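Local coordinates for protein alkane monooxygenase (Geobacillus thermodenitrificans, PDB 3B9O) that belongs to the luciferase-like monooxygenases, a family of the TIM-barrel clan, and holds flavin mononucleotide in a pocket of the barrel, at residues Leu165-Cys168 / Tyr169-Glu173; Gln219-Pro222 / Val223-Gln226. All coordinates share one frame; numbering follows the deposited sequence.

Interaction 1 (Leu165-Cys168 / Tyr169-Glu173)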
loop_
_atom_site.group_PDB
_atom_site.type_symbol
_atom_site.label_atom_id
_atom_site.label_comp_id
_atom_site.label_asym_id
_atom_site.label_seq_id
_atom_site.Cartn_x
_atom_site.Cartn_y
_atom_site.Cartn_z
ATOM N N LEU A 165 -12.297 -1.582 -11.450
ATOM C CA LEU A 165 -11.579 -2.869 -11.523
ATOM C C LEU A 165 -12.130 -3.787 -12.627
ATOM O O LEU A 165 -11.361 -4.435 -13.321
ATOM C CB LEU A 165 -11.552 -3.554 -10.158
ATOM C CG LEU A 165 -10.429 -3.109 -9.193
ATOM C CD1 LEU A 165 -10.600 -3.918 -7.950
ATOM C CD2 LEU A 165 -9.038 -3.379 -9.774
ATOM N N GLU A 166 -13.459 -3.825 -12.800
ATOM C CA GLU A 166 -14.100 -4.620 -13.873
ATOM C C GLU A 166 -13.438 -4.244 -15.203
ATOM O O GLU A 166 -13.016 -5.120 -15.973
ATOM C CB GLU A 166 -15.633 -4.338 -13.940
ATOM C CG GLU A 166 -16.455 -5.392 -14.737
ATOM C CD GLU A 166 -17.994 -5.069 -15.022
ATOM O OE1 GLU A 166 -18.552 -5.819 -15.890
ATOM O OE2 GLU A 166 -18.633 -4.113 -14.432
ATOM N N VAL A 167 -13.359 -2.932 -15.443
ATOM C CA VAL A 167 -12.778 -2.347 -16.684
ATOM C C VAL A 167 -11.311 -2.719 -16.846
ATOM O O VAL A 167 -10.909 -3.202 -17.912
ATOM C CB VAL A 167 -12.924 -0.777 -16.727
ATOM C CG1 VAL A 167 -12.192 -0.187 -17.912
ATOM C CG2 VAL A 167 -14.434 -0.356 -16.743
ATOM N N CYS A 168 -10.527 -2.529 -15.773
ATOM C CA CYS A 168 -9.100 -2.873 -15.794
ATOM C C CYS A 168 -8.897 -4.362 -16.022
ATOM O O CYS A 168 -8.117 -4.770 -16.908
ATOM C CB CYS A 168 -8.409 -2.366 -14.503
ATOM S SG CYS A 168 -8.364 -0.557 -14.488
ATOM N N TYR A 169 -9.641 -5.198 -15.286
ATOM C CA TYR A 169 -9.551 -6.667 -15.514
ATOM C C TYR A 169 -9.842 -7.042 -16.978
ATOM O O TYR A 169 -9.103 -7.829 -17.568
ATOM C CB TYR A 169 -10.537 -7.470 -14.639
ATOM C CG TYR A 169 -10.362 -7.402 -13.134
ATOM C CD1 TYR A 169 -11.477 -7.552 -12.300
ATOM C CD2 TYR A 169 -9.098 -7.190 -12.534
ATOM C CE1 TYR A 169 -11.370 -7.516 -10.914
ATOM C CE2 TYR A 169 -8.967 -7.157 -11.120
ATOM C CZ TYR A 169 -10.122 -7.306 -10.331
ATOM O OH TYR A 169 -10.024 -7.286 -8.965
ATOM N N LYS A 170 -10.919 -6.492 -17.570
ATOM C CA LYS A 170 -11.214 -6.788 -18.999
ATOM C C LYS A 170 -10.066 -6.390 -19.929
ATOM O O LYS A 170 -9.648 -7.172 -20.753
ATOM C CB LYS A 170 -12.498 -6.111 -19.447
ATOM C CG LYS A 170 -13.771 -6.730 -18.808
ATOM C CD LYS A 170 -14.957 -5.765 -18.977
ATOM C CE LYS A 170 -16.150 -6.396 -18.265
ATOM N NZ LYS A 170 -17.408 -5.754 -18.648
ATOM N N LEU A 171 -9.560 -5.176 -19.773
ATOM C CA LEU A 171 -8.366 -4.714 -20.518
ATOM C C LEU A 171 -7.126 -5.604 -20.350
ATOM O O LEU A 171 -6.484 -6.039 -21.318
ATOM C CB LEU A 171 -8.051 -3.237 -20.149
ATOM C CG LEU A 171 -9.143 -2.208 -20.505
ATOM C CD1 LEU A 171 -8.850 -0.845 -19.895
ATOM C CD2 LEU A 171 -9.339 -2.104 -22.068
ATOM N N TRP A 172 -6.801 -5.893 -19.104
ATOM C CA TRP A 172 -5.581 -6.605 -18.781
ATOM C C TRP A 172 -5.575 -8.095 -19.095
ATOM O O TRP A 172 -4.539 -8.624 -19.439
ATOM C CB TRP A 172 -5.263 -6.423 -17.297
ATOM C CG TRP A 172 -4.831 -5.036 -16.923
ATOM C CD1 TRP A 172 -4.121 -4.168 -17.696
ATOM C CD2 TRP A 172 -4.985 -4.410 -15.641
ATOM N NE1 TRP A 172 -3.867 -3.011 -16.991
ATOM C CE2 TRP A 172 -4.362 -3.139 -15.720
ATOM C CE3 TRP A 172 -5.610 -4.791 -14.430
ATOM C CZ2 TRP A 172 -4.377 -2.227 -14.652
ATOM C CZ3 TRP A 172 -5.616 -3.905 -13.365
ATOM C CH2 TRP A 172 -4.992 -2.626 -13.478
ATOM N N GLU A 173 -6.733 -8.745 -18.940
ATOM C CA GLU A 173 -6.867 -10.198 -18.989
ATOM C C GLU A 173 -7.544 -10.661 -20.258
ATOM O O GLU A 173 -7.259 -11.746 -20.747
ATOM C CB GLU A 173 -7.717 -10.723 -17.820
ATOM C CG GLU A 173 -7.157 -10.442 -16.392
ATOM C CD GLU A 173 -5.895 -11.246 -16.110
ATOM O OE1 GLU A 173 -5.050 -10.747 -15.354
ATOM O OE2 GLU A 173 -5.762 -12.363 -16.641
#
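Cys-168 and Trp-172, one helical turn apart, pack sulfur and methylene against an indole. Cys-168 CB sits over the six-membered ring of Trp-172, 3.6 Å from its centroid and 21° off the normal, a CH-pi contact; Cys-168 SG follows over the same ring at 4.5 Å from the centroid. Trp-172 CG lies anti to its own carbonyl carbon (chi1 -70°), which swings the indole back along the helix to the cysteine, while NE1 bonds to the carbonyl of Ala-116. Tyr-169 meets a carbonyl instead: Leu-165 O stands over one face, offset toward the rim, 3.1 Å from Tyr-169 CG. The methyl Leu-165 CD1 only packs against Tyr-169 OH, at 3.6 Å; the hydroxyl's hydrogen bond is to His-240 ND1. The i to i+4 backbone bonds are close to straight, that from Tyr-169 N to Leu-165 O short at 2.7 Å.

The partly exposed side is looser. Glu-166 and Lys-170 run alongside each other, Lys-170 CE 3.7 Å from Glu-166 CG, and end in a salt bridge: Lys-170 NZ reaches Glu-166 OE1 at 3.0 Å, from well above the carboxylate plane. His-201 gives the ammonium a second partner. With Val-167, Leu-171 and Trp-172 facing helix 112-125, Leu-165 and Trp-172 meeting Trp-132 of strand 130-135, and the salt bridge outward, this is an amphipathic helix on the outside of a TIM barrel.

Interaction 2 (Gln219-Pro222 / Val223-Gln226); sequences QRTP and VIYQ
Thr-221 and Ile-224 touch methyl to methyl where a loop runs into a strand. The isoleucine side chain doubles back to the carbonyl of Pro-222, two residues earlier. Ile-224 CB still stands 4.4 Å from Pro-222 O. One bond further, Ile-224 CG1 comes to 3.5 Å from Pro-222 O, with Thr-221 CG2 at 4.0 Å. At the tip, Ile-224 CD1 drops closer to both, 3.3 Å from Pro-222 O and 3.7 Å from Thr-221 CG2. This return depends on two successive bends, chi1 -54° and chi2 -61°, which fold the longer branch toward the loop. The strand concerned, 223-227, is one of the parallel strands of the TIM barrel, lying between 130-135 and 243-246; Val-223 and Tyr-225 make backbone bonds to the first, Ile-224 to the second.

Although Pro-222 O is 3.1 Å from Ile-224 N, the angle is too poor for a hydrogen bond, and the amide instead bonds to the carboxylate of Glu-242. On the threonine, the methyl stands opposite the backbone N about the first torsion, which turns it to face Ile-224. Gln-219 keeps its chain extended beyond CG and crosses Val-223 at an angle, the amide end resting near the methyl Val-223 CG2; Tyr-412 of helix 412-417 packs on both residues.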
loop_
_atom_site.group_PDB
_atom_site.type_symbol
_atom_site.label_atom_id
_atom_site.label_comp_id
_atom_site.label_asym_id
_atom_site.label_seq_id
_atom_site.Cartn_x
_atom_site.Cartn_y
_atom_site.Cartn_z
ATOM N N GLN A 219 2.607 -10.282 -15.554
ATOM C CA GLN A 219 1.522 -10.528 -14.607
ATOM C C GLN A 219 0.129 -10.296 -15.172
ATOM O O GLN A 219 -0.860 -10.731 -14.551
ATOM C CB GLN A 219 1.692 -9.610 -13.410
ATOM C CG GLN A 219 2.918 -9.920 -12.583
ATOM C CD GLN A 219 3.000 -9.103 -11.305
ATOM O OE1 GLN A 219 3.065 -7.876 -11.337
ATOM N NE2 GLN A 219 3.064 -9.773 -10.201
ATOM N N ARG A 220 0.072 -9.542 -16.275
ATOM C CA ARG A 220 -1.133 -8.941 -16.860
ATOM C C ARG A 220 -1.815 -7.960 -15.909
ATOM O O ARG A 220 -1.712 -6.761 -16.127
ATOM C CB ARG A 220 -2.130 -9.982 -17.439
ATOM C CG ARG A 220 -1.674 -10.725 -18.750
ATOM C CD ARG A 220 -2.881 -11.627 -19.096
ATOM N NE ARG A 220 -2.846 -12.295 -20.390
ATOM C CZ ARG A 220 -3.387 -11.802 -21.501
ATOM N NH1 ARG A 220 -3.966 -10.611 -21.493
ATOM N NH2 ARG A 220 -3.348 -12.514 -22.631
ATOM N N THR A 221 -2.542 -8.456 -14.898
ATOM C CA THR A 221 -3.088 -7.617 -13.826
ATOM C C THR A 221 -1.991 -7.455 -12.739
ATOM O O THR A 221 -1.394 -8.455 -12.308
ATOM C CB THR A 221 -4.386 -8.227 -13.238
ATOM O OG1 THR A 221 -5.370 -8.343 -14.278
ATOM C CG2 THR A 221 -4.913 -7.429 -12.052
ATOM N N PRO A 222 -1.725 -6.209 -12.291
ATOM C CA PRO A 222 -0.770 -6.022 -11.152
ATOM C C PRO A 222 -1.288 -6.784 -9.913
ATOM O O PRO A 222 -2.503 -7.031 -9.799
ATOM C CB PRO A 222 -0.826 -4.511 -10.878
ATOM C CG PRO A 222 -1.341 -3.895 -12.132
ATOM C CD PRO A 222 -2.296 -4.934 -12.739
ATOM N N VAL A 223 -0.394 -7.164 -9.004
ATOM C CA VAL A 223 -0.834 -7.707 -7.737
ATOM C C VAL A 223 -1.773 -6.693 -7.108
ATOM O O VAL A 223 -1.448 -5.480 -7.026
ATOM C CB VAL A 223 0.345 -8.040 -6.801
ATOM C CG1 VAL A 223 -0.208 -8.383 -5.413
ATOM C CG2 VAL A 223 1.097 -9.245 -7.367
ATOM N N ILE A 224 -2.953 -7.162 -6.696
ATOM C CA ILE A 224 -3.988 -6.250 -6.170
ATOM C C ILE A 224 -3.970 -6.137 -4.649
ATOM O O ILE A 224 -4.242 -7.095 -3.934
ATOM C CB ILE A 224 -5.447 -6.671 -6.619
ATOM C CG1 ILE A 224 -5.543 -6.815 -8.155
ATOM C CG2 ILE A 224 -6.505 -5.628 -5.998
ATOM C CD1 ILE A 224 -5.246 -5.502 -8.943
ATOM N N TYR A 225 -3.587 -4.977 -4.148
ATOM C CA TYR A 225 -3.700 -4.667 -2.727
ATOM C C TYR A 225 -4.947 -3.864 -2.482
ATOM O O TYR A 225 -5.463 -3.215 -3.407
ATOM C CB TYR A 225 -2.522 -3.767 -2.290
ATOM C CG TYR A 225 -1.303 -4.522 -1.847
ATOM C CD1 TYR A 225 -0.991 -4.656 -0.468
ATOM C CD2 TYR A 225 -0.484 -5.163 -2.792
ATOM C CE1 TYR A 225 0.174 -5.395 -0.044
ATOM C CE2 TYR A 225 0.655 -5.883 -2.399
ATOM C CZ TYR A 225 0.993 -5.986 -1.028
ATOM O OH TYR A 225 2.147 -6.693 -0.672
ATOM N N GLN A 226 -5.413 -3.900 -1.238
ATOM C CA GLN A 226 -6.481 -3.064 -0.770
ATOM C C GLN A 226 -6.140 -2.609 0.639
ATOM O O GLN A 226 -5.518 -3.338 1.419
ATOM C CB GLN A 226 -7.854 -3.776 -0.836
ATOM C CG GLN A 226 -9.024 -2.821 -0.653
ATOM C CD GLN A 226 -9.417 -2.636 0.811
ATOM O OE1 GLN A 226 -10.151 -1.695 1.145
ATOM N NE2 GLN A 226 -8.922 -3.533 1.705
#

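Helix 154-174, which carries interaction 1, lies in the connection between the adjacent parallel strands 130-135 and 223-227, a beta-alpha-beta crossover. The two interactions meet where the C-terminal end of that helix faces the loop leading into the second strand. Their centres are 11 Å apart. Glu-173 OE1 lies 2.7 Å from Thr-221 OG1, and Trp-172 O 2.9 Å from Arg-220 NH1, both probable hydrogen bonds. The indole that receives the cysteine in interaction 1 also meets the proline of interaction 2, Trp-172 CZ3 to Pro-222 CD at 3.5 Å. Neither contact reaches the flavin mononucleotide: the side chains of Leu-165 and Ile-224 are each about 12 Å from it.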